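3-oxoacyl-[acyl-carrier-protein] synthase 2 (Rickettsia rickettsii, PDB 4JGA) probably catalyses the condensation of malonyl-acyl carrier protein with a growing acyl chain, the two-carbon elongation step of bacterial fatty acid synthesis. Local coordinates at residues Lys351-Ser356 against Lys408-Asp413; Ser359-Leu364 against Gly369-Ile374; Ile374-Ala379 against Val415-Phe420. All coordinates share one frame; numbering follows the deposited sequence.

Contact 1 of 3, residues Lys351-Ser356 against Lys408-Asp413; sequences KVLMSS and KKTKID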
loop_
_atom_site.group_PDB
_atom_site.type_symbol
_atom_site.label_atom_id
_atom_site.label_comp_id
_atom_site.label_asym_id
_atom_site.label_seq_id
_atom_site.Cartn_x
_atom_site.Cartn_y
_atom_site.Cartn_z
ATOM N N LYS A 351 21.141 13.168 -27.661
ATOM C CA LYS A 351 21.801 14.042 -26.682
ATOM C C LYS A 351 21.179 13.988 -25.290
ATOM O O LYS A 351 21.550 14.744 -24.425
ATOM C CB LYS A 351 21.709 15.496 -27.129
ATOM C CG LYS A 351 22.300 15.793 -28.481
ATOM C CD LYS A 351 22.576 17.286 -28.588
ATOM C CE LYS A 351 23.544 17.581 -29.694
ATOM N NZ LYS A 351 22.853 18.067 -30.914
ATOM N N VAL A 352 20.205 13.127 -25.090
ATOM C CA VAL A 352 19.527 13.080 -23.815
ATOM C C VAL A 352 20.542 12.738 -22.718
ATOM O O VAL A 352 21.463 11.954 -22.944
ATOM C CB VAL A 352 18.372 12.062 -23.828
ATOM C CG1 VAL A 352 18.896 10.634 -23.874
ATOM C CG2 VAL A 352 17.504 12.263 -22.605
ATOM N N LEU A 353 20.357 13.343 -21.549
ATOM C CA LEU A 353 21.170 13.063 -20.392
ATOM C C LEU A 353 20.408 12.091 -19.511
ATOM O O LEU A 353 19.184 12.185 -19.384
ATOM C CB LEU A 353 21.472 14.340 -19.596
ATOM C CG LEU A 353 22.783 15.102 -19.877
ATOM C CD1 LEU A 353 23.079 15.266 -21.359
ATOM C CD2 LEU A 353 22.803 16.430 -19.142
ATOM N N MET A 354 21.140 11.182 -18.878
ATOM C CA MET A 354 20.567 10.267 -17.883
ATOM C C MET A 354 21.561 10.086 -16.747
ATOM O O MET A 354 22.739 9.919 -17.008
ATOM C CB MET A 354 20.210 8.901 -18.502
ATOM C CG MET A 354 19.752 7.865 -17.471
ATOM S SD MET A 354 18.883 6.389 -18.117
ATOM C CE MET A 354 20.213 5.432 -18.779
ATOM N N SER A 355 21.089 10.108 -15.499
ATOM C CA SER A 355 21.964 9.826 -14.360
ATOM C C SER A 355 21.215 9.084 -13.250
ATOM O O SER A 355 19.987 9.065 -13.215
ATOM C CB SER A 355 22.600 11.107 -13.829
ATOM O OG SER A 355 21.689 11.897 -13.100
ATOM N N SER A 356 21.992 8.406 -12.398
ATOM C CA SER A 356 21.463 7.764 -11.219
ATOM C C SER A 356 22.001 8.462 -9.994
ATOM O O SER A 356 23.217 8.484 -9.739
ATOM C CB SER A 356 21.842 6.302 -11.142
ATOM O OG SER A 356 21.397 5.795 -9.898
ATOM N N LYS A 408 26.227 18.398 -14.608
ATOM C CA LYS A 408 26.307 19.103 -15.881
ATOM C C LYS A 408 25.116 20.042 -16.086
ATOM O O LYS A 408 23.953 19.623 -16.022
ATOM C CB LYS A 408 26.330 18.057 -16.970
ATOM C CG LYS A 408 26.731 18.561 -18.318
ATOM C CD LYS A 408 27.037 17.345 -19.162
ATOM C CE LYS A 408 27.664 17.723 -20.474
ATOM N NZ LYS A 408 28.279 16.483 -21.008
ATOM N N LYS A 409 25.403 21.318 -16.280
ATOM C CA LYS A 409 24.343 22.260 -16.514
ATOM C C LYS A 409 23.875 22.068 -17.949
ATOM O O LYS A 409 24.676 21.951 -18.866
ATOM C CB LYS A 409 24.794 23.714 -16.262
ATOM C CG LYS A 409 25.107 24.073 -14.807
ATOM C CD LYS A 409 25.108 25.601 -14.588
ATOM C CE LYS A 409 23.764 26.355 -14.741
ATOM N NZ LYS A 409 22.543 25.592 -14.341
ATOM N N THR A 410 22.565 22.065 -18.141
ATOM C CA THR A 410 22.003 22.023 -19.494
ATOM C C THR A 410 20.539 22.474 -19.473
ATOM O O THR A 410 19.954 22.675 -18.389
ATOM C CB THR A 410 22.139 20.617 -20.114
ATOM O OG1 THR A 410 21.796 20.665 -21.501
ATOM C CG2 THR A 410 21.247 19.642 -19.433
ATOM N N LYS A 411 19.956 22.634 -20.660
ATOM C CA LYS A 411 18.544 22.969 -20.767
ATOM C C LYS A 411 17.708 21.767 -20.327
ATOM O O LYS A 411 17.807 20.695 -20.916
ATOM C CB LYS A 411 18.161 23.369 -22.193
ATOM C CG LYS A 411 16.704 23.802 -22.332
ATOM C CD LYS A 411 16.129 23.420 -23.695
ATOM C CE LYS A 411 15.998 21.902 -23.935
ATOM N NZ LYS A 411 14.594 21.452 -24.223
ATOM N N ILE A 412 16.880 21.984 -19.295
ATOM C CA ILE A 412 16.011 20.952 -18.736
ATOM C C ILE A 412 14.575 21.448 -18.532
ATOM O O ILE A 412 14.272 22.137 -17.550
ATOM C CB ILE A 412 16.534 20.380 -17.407
ATOM C CG1 ILE A 412 17.973 19.876 -17.575
ATOM C CG2 ILE A 412 15.641 19.219 -16.962
ATOM C CD1 ILE A 412 18.552 19.266 -16.317
ATOM N N ASP A 413 13.708 21.085 -19.477
ATOM C CA ASP A 413 12.305 21.460 -19.449
ATOM C C ASP A 413 11.411 20.241 -19.228
ATOM O O ASP A 413 10.304 20.387 -18.759
ATOM C CB ASP A 413 11.918 22.140 -20.749
ATOM C CG ASP A 413 12.501 23.560 -20.870
ATOM O OD1 ASP A 413 12.808 24.206 -19.854
ATOM O OD2 ASP A 413 12.675 24.008 -21.994
#

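Contact 2 of 3, residues Ser359-Leu364 against Gly369-Ile374; sequences SSIGHL and GSVEFI. With K (potassium ion), chain C.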
loop_
_atom_site.group_PDB
_atom_site.type_symbol
_atom_site.label_atom_id
_atom_site.label_comp_id
_atom_site.label_asym_id
_atom_site.label_seq_id
_atom_site.Cartn_x
_atom_site.Cartn_y
_atom_site.Cartn_z
ATOM N N SER A 359 23.861 6.574 -7.077
ATOM C CA SER A 359 25.321 6.654 -7.025
ATOM C C SER A 359 25.812 7.445 -5.804
ATOM O O SER A 359 26.944 7.234 -5.344
ATOM C CB SER A 359 25.880 7.282 -8.320
ATOM O OG SER A 359 25.624 8.665 -8.400
ATOM N N SER A 360 24.965 8.342 -5.286
ATOM C CA SER A 360 25.324 9.151 -4.125
ATOM C C SER A 360 24.688 8.679 -2.825
ATOM O O SER A 360 25.370 8.604 -1.798
ATOM C CB SER A 360 24.974 10.608 -4.328
ATOM O OG SER A 360 24.831 11.228 -3.074
ATOM N N ILE A 361 23.400 8.374 -2.838
ATOM C CA ILE A 361 22.686 8.057 -1.582
ATOM C C ILE A 361 22.272 6.618 -1.418
ATOM O O ILE A 361 21.666 6.257 -0.404
ATOM C CB ILE A 361 21.437 8.946 -1.389
ATOM C CG1 ILE A 361 20.408 8.780 -2.512
ATOM C CG2 ILE A 361 21.848 10.407 -1.274
ATOM C CD1 ILE A 361 19.090 9.487 -2.245
ATOM N N GLY A 362 22.571 5.796 -2.407
ATOM C CA GLY A 362 22.159 4.415 -2.354
ATOM C C GLY A 362 20.699 4.283 -2.740
ATOM O O GLY A 362 20.075 5.201 -3.339
ATOM N N HIS A 363 20.158 3.123 -2.418
ATOM C CA HIS A 363 18.824 2.743 -2.845
ATOM C C HIS A 363 17.874 2.808 -1.638
ATOM O O HIS A 363 17.888 1.945 -0.777
ATOM C CB HIS A 363 18.903 1.338 -3.430
ATOM C CG HIS A 363 17.649 0.884 -4.094
ATOM N ND1 HIS A 363 16.461 1.579 -4.000
ATOM C CD2 HIS A 363 17.385 -0.226 -4.823
ATOM C CE1 HIS A 363 15.526 0.934 -4.682
ATOM N NE2 HIS A 363 16.064 -0.168 -5.185
ATOM N N LEU A 364 17.052 3.851 -1.593
ATOM C CA LEU A 364 16.128 4.079 -0.469
ATOM C C LEU A 364 14.834 3.283 -0.561
ATOM O O LEU A 364 13.871 3.549 0.151
ATOM C CB LEU A 364 15.832 5.576 -0.341
ATOM C CG LEU A 364 16.834 6.370 0.503
ATOM C CD1 LEU A 364 18.241 6.388 -0.091
ATOM C CD2 LEU A 364 16.348 7.805 0.724
ATOM N N GLY A 369 11.778 6.407 -5.250
ATOM C CA GLY A 369 11.059 7.041 -6.334
ATOM C C GLY A 369 10.631 8.457 -6.037
ATOM O O GLY A 369 10.537 9.279 -6.958
ATOM N N SER A 370 10.319 8.751 -4.772
ATOM C CA SER A 370 9.833 10.068 -4.431
ATOM C C SER A 370 10.979 11.044 -4.190
ATOM O O SER A 370 10.929 12.204 -4.616
ATOM C CB SER A 370 8.914 9.988 -3.212
ATOM O OG SER A 370 9.545 9.369 -2.113
ATOM N N VAL A 371 12.030 10.566 -3.535
ATOM C CA VAL A 371 13.271 11.307 -3.452
ATOM C C VAL A 371 13.766 11.700 -4.860
ATOM O O VAL A 371 14.169 12.841 -5.124
ATOM C CB VAL A 371 14.326 10.488 -2.659
ATOM C CG1 VAL A 371 15.697 11.107 -2.764
ATOM C CG2 VAL A 371 13.946 10.425 -1.177
ATOM N N GLU A 372 13.755 10.740 -5.774
ATOM C CA GLU A 372 14.272 10.984 -7.104
ATOM C C GLU A 372 13.350 11.897 -7.945
ATOM O O GLU A 372 13.827 12.655 -8.805
ATOM C CB GLU A 372 14.517 9.652 -7.789
ATOM C CG GLU A 372 15.770 8.980 -7.244
ATOM C CD GLU A 372 15.785 7.460 -7.388
ATOM O OE1 GLU A 372 15.035 6.936 -8.260
ATOM O OE2 GLU A 372 16.572 6.802 -6.639
ATOM N N PHE A 373 12.054 11.812 -7.694
ATOM C CA PHE A 373 11.081 12.743 -8.255
ATOM C C PHE A 373 11.402 14.188 -7.845
ATOM O O PHE A 373 11.335 15.108 -8.647
ATOM C CB PHE A 373 9.674 12.357 -7.804
ATOM C CG PHE A 373 8.585 13.281 -8.300
ATOM C CD1 PHE A 373 8.215 14.383 -7.567
ATOM C CD2 PHE A 373 7.941 13.035 -9.511
ATOM C CE1 PHE A 373 7.214 15.243 -7.997
ATOM C CE2 PHE A 373 6.937 13.882 -9.952
ATOM C CZ PHE A 373 6.564 14.994 -9.194
ATOM N N ILE A 374 11.738 14.371 -6.570
ATOM C CA ILE A 374 12.177 15.668 -6.071
ATOM C C ILE A 374 13.465 16.152 -6.752
ATOM O O ILE A 374 13.537 17.315 -7.221
ATOM C CB ILE A 374 12.294 15.623 -4.549
ATOM C CG1 ILE A 374 10.883 15.500 -3.944
ATOM C CG2 ILE A 374 12.996 16.864 -4.021
ATOM C CD1 ILE A 374 10.808 15.112 -2.476
HETATM K K K C . 14.485 7.579 -10.759
HETATM O O HOH W 1 17.336 5.961 -3.617
#

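Contact 3 of 3, residues Ile374-Ala379 against Val415-Phe420; sequences IFSALA and VLSNSF. With K (potassium ion), chain C.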
loop_
_atom_site.group_PDB
_atom_site.type_symbol
_atom_site.label_atom_id
_atom_site.label_comp_id
_atom_site.label_asym_id
_atom_site.label_seq_id
_atom_site.Cartn_x
_atom_site.Cartn_y
_atom_site.Cartn_z
ATOM N N ILE A 374 11.738 14.371 -6.570
ATOM C CA ILE A 374 12.177 15.668 -6.071
ATOM C C ILE A 374 13.465 16.152 -6.752
ATOM O O ILE A 374 13.537 17.315 -7.221
ATOM C CB ILE A 374 12.294 15.623 -4.549
ATOM C CG1 ILE A 374 10.883 15.500 -3.944
ATOM C CG2 ILE A 374 12.996 16.864 -4.021
ATOM C CD1 ILE A 374 10.808 15.112 -2.476
ATOM N N PHE A 375 14.469 15.281 -6.845
ATOM C CA PHE A 375 15.707 15.637 -7.568
ATOM C C PHE A 375 15.396 16.061 -8.995
ATOM O O PHE A 375 16.016 17.001 -9.517
ATOM C CB PHE A 375 16.730 14.492 -7.572
ATOM C CG PHE A 375 17.266 14.124 -6.211
ATOM C CD1 PHE A 375 17.261 15.012 -5.158
ATOM C CD2 PHE A 375 17.805 12.859 -5.999
ATOM C CE1 PHE A 375 17.791 14.654 -3.934
ATOM C CE2 PHE A 375 18.324 12.480 -4.754
ATOM C CZ PHE A 375 18.320 13.389 -3.732
ATOM N N SER A 376 14.421 15.380 -9.606
ATOM C CA SER A 376 14.002 15.662 -10.979
ATOM C C SER A 376 13.408 17.074 -11.124
ATOM O O SER A 376 13.767 17.825 -12.053
ATOM C CB SER A 376 13.025 14.588 -11.477
ATOM O OG SER A 376 13.648 13.294 -11.548
ATOM N N ALA A 377 12.559 17.449 -10.167
ATOM C CA ALA A 377 12.024 18.783 -10.121
ATOM C C ALA A 377 13.119 19.837 -9.905
ATOM O O ALA A 377 13.066 20.924 -10.465
ATOM C CB ALA A 377 10.985 18.871 -9.024
ATOM N N LEU A 378 14.067 19.540 -9.033
ATOM C CA LEU A 378 15.159 20.472 -8.761
ATOM C C LEU A 378 16.098 20.611 -9.963
ATOM O O LEU A 378 16.658 21.656 -10.172
ATOM C CB LEU A 378 15.931 20.056 -7.485
ATOM C CG LEU A 378 15.095 20.168 -6.208
ATOM C CD1 LEU A 378 15.698 19.380 -5.056
ATOM C CD2 LEU A 378 14.950 21.599 -5.804
ATOM N N ALA A 379 16.280 19.540 -10.736
ATOM C CA ALA A 379 17.074 19.639 -11.964
ATOM C C ALA A 379 16.467 20.672 -12.922
ATOM O O ALA A 379 17.184 21.394 -13.621
ATOM C CB ALA A 379 17.194 18.289 -12.659
ATOM N N VAL A 415 11.515 16.164 -17.775
ATOM C CA VAL A 415 12.266 15.119 -17.095
ATOM C C VAL A 415 11.436 13.851 -16.937
ATOM O O VAL A 415 10.245 13.917 -16.636
ATOM C CB VAL A 415 12.706 15.575 -15.711
ATOM C CG1 VAL A 415 13.394 14.427 -14.964
ATOM C CG2 VAL A 415 13.638 16.769 -15.834
ATOM N N LEU A 416 12.081 12.710 -17.173
ATOM C CA LEU A 416 11.517 11.392 -16.951
ATOM C C LEU A 416 12.255 10.757 -15.753
ATOM O O LEU A 416 13.493 10.783 -15.691
ATOM C CB LEU A 416 11.708 10.500 -18.195
ATOM C CG LEU A 416 11.367 9.013 -18.080
ATOM C CD1 LEU A 416 9.870 8.814 -17.979
ATOM C CD2 LEU A 416 11.879 8.233 -19.268
ATOM N N SER A 417 11.499 10.162 -14.834
ATOM C CA SER A 417 12.089 9.461 -13.700
ATOM C C SER A 417 11.474 8.060 -13.569
ATOM O O SER A 417 10.270 7.905 -13.539
ATOM C CB SER A 417 11.862 10.261 -12.397
ATOM O OG SER A 417 12.480 9.627 -11.287
ATOM N N ASN A 418 12.344 7.055 -13.498
ATOM C CA ASN A 418 11.973 5.669 -13.418
ATOM C C ASN A 418 12.150 5.051 -12.026
ATOM O O ASN A 418 13.099 5.372 -11.317
ATOM C CB ASN A 418 12.842 4.858 -14.384
ATOM C CG ASN A 418 12.629 5.211 -15.839
ATOM O OD1 ASN A 418 11.584 5.716 -16.246
ATOM N ND2 ASN A 418 13.642 4.954 -16.633
ATOM N N SER A 419 11.281 4.091 -11.712
ATOM C CA SER A 419 11.441 3.229 -10.538
ATOM C C SER A 419 10.903 1.850 -10.806
ATOM O O SER A 419 9.753 1.710 -11.284
ATOM C CB SER A 419 10.656 3.733 -9.339
ATOM O OG SER A 419 10.965 5.063 -9.033
ATOM N N PHE A 420 11.719 0.835 -10.510
ATOM C CA PHE A 420 11.345 -0.556 -10.737
ATOM C C PHE A 420 11.481 -1.322 -9.412
ATOM O O PHE A 420 12.302 -0.964 -8.534
ATOM C CB PHE A 420 12.216 -1.183 -11.839
ATOM C CG PHE A 420 12.438 -0.280 -13.051
ATOM C CD1 PHE A 420 11.361 0.328 -13.698
ATOM C CD2 PHE A 420 13.704 -0.081 -13.561
ATOM C CE1 PHE A 420 11.549 1.174 -14.780
ATOM C CE2 PHE A 420 13.916 0.763 -14.659
ATOM C CZ PHE A 420 12.837 1.377 -15.269
HETATM K K K C . 14.485 7.579 -10.759
#

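Contact 1 of 3, residues Lys351-Ser356 against Lys408-Asp413
Lys408 sends its NZ into a salt bridge with Asp401 OD2, and the methylenes behind that charged end pass the tip of Leu353, with Lys408 CD 4.3 Å from Leu353 CD2. The backbone of Met354 is hydrogen-bonded to the same Asp401, so one residue outside both segments is tied to each of them. Between the segments there is no hydrogen bond, and the direct contact is apolar.

Its shortest approach joins two methyls, Leu353 CD2 and Thr410 CG2, at 3.6 Å. These side chains reach for one another tip to tip, which fits the wide backbone spacing: the CA atoms of Leu353 and Thr410 are 9.0 Å apart. In Thr410, chi1 of -170° turns OG1 to the far side from the backbone N, leaving the CG2 methyl to meet the leucine. Leu353 supplies about 65 of the 120 Å² buried between the segments, and the remainder comes almost entirely from Lys408 and Thr410. The buried leucine thus meets the other segment through one methyl, CD2, which the threonine methyl and the lysine methylenes approach.

Farther along, Asp321 OD2 receives a salt bridge from Lys411 NZ and a hydrogen bond from Asp413 N. Since Asp321 is also a ligand of the bound sodium ion, this bend of the chain lies close to the metal, about 8 Å from the side chain of Thr410.

Strand 353-355 is the outermost strand at one end of the large mixed sheet, running parallel to 322-324, with which Leu353 and Ser355 exchange backbone bonds. Met354 packs on helix 331-345, while Leu353 also touches Ala385 of strand 384-385, the antiparallel partner of strand 408-409.

Contact 2 of 3, residues Ser359-Leu364 against Gly369-Ile374
Val371, near the start of helix 368-382, forks between Ile361, at the end of the short helix 358-361, and Leu364 in the loop after it, within the thiolase-type fold of the beta-ketoacyl synthases. With chi1 at 170°, CG1 lies across from the backbone N and CG2 across from the carbonyl carbon, which gives each methyl its own partner. Val371 CG1 is 3.8 Å from Ile361 CD1, the two side chains meeting at a slant; Val371 CG2 is 4.0 Å from Leu364 CD2, and that pair crosses at about a right angle. All three residues are buried, and Val371 also rests on Leu25 of strand 18-26.

The next residue, Glu372, runs alongside the potassium ion before binding it. Its CB and CD both lie 3.6 Å from the metal, with CG at 4.0 Å, so the chain passes around the ion rather than pointing straight at it. Beyond CG the chain is extended, and the carboxylate divides its work between two oxygens. OE1 ligates potassium at 2.6 Å, in a site completed by Asn324, Ala325, Ser417 and Asn418. OE2 forms a salt bridge with Lys358, just before the other segment, and accepts a hydrogen bond from a water that also binds Gly362 and Leu364. This second set of partners should limit rotation of the carboxylate and so position OE1 on the metal.

Gly362 leaves the helix with phi at 79°, and its carbonyl O meets the same water. No direct hydrogen bond joins the segments; the water supplies the polar link. It donates to Gly362 O at 2.9 Å and to Glu372 OE2 at 3.2 Å, and accepts from Leu364 N at 2.9 Å.

Contact 3 of 3, residues Ile374-Ala379 against Val415-Phe420
No flat side chain takes part where Ser376 meets Val415 and Ser417; the rings of both segments point to other neighbours: Phe375 touches Ile40 of helix 33-41, and the ring of Phe420 meets that of His326 with planes at about 60°. The contact packs helix 368-382 onto strand 414-421, an interior helix-on-sheet layer of the thiolase fold.

A small residue at the interface lets the backbones come close, with the CA atoms of Ser376 and Val415 only 6.4 Å apart. Ser376 CB lies 3.5 Å from Val415 CG1, and the other methyl, Val415 CG2, is 3.9 Å from Ser376 O, so the valine straddles the serine. The hydroxyl of Ser376 is held by its own helix, in a hydrogen bond with Glu372 O. From there Ser376 OG touches Ser417 CB at 3.6 Å, a van der Waals contact.

Two residues after Val415, the strand supplies ligands to the potassium site. In Ser417, chi1 of -177° swings OG away from the backbone N and onto potassium, while Asn418 contributes its main chain and sends its amide to Ser428 and Glu337. The bonds to the ion measure 2.9 Å from Ser417 OG and 2.7 Å from Asn418 O.

How the contacts relate
From the N terminus, strand 353-355 opens contact 1, and before that loop closes the chain makes the short return of contact 2, from 359-364 to 369-374, nested wholly inside it. Contact 3 starts where contact 2 ends, the two sharing Ile374 on helix 368-382. Contact 1 then closes at 408-413, and contact 3 only at 415-420, so these two loops cross. They touch where Ile412 CD1 lies 3.7 Å from Ala379 O. Contacts 2 and 3 converge on one potassium ion, their centres about 9 Å apart. Together they tie strand 353-355 to 408-413, helix 358-361 to helix 368-382, and that helix to strand 414-421.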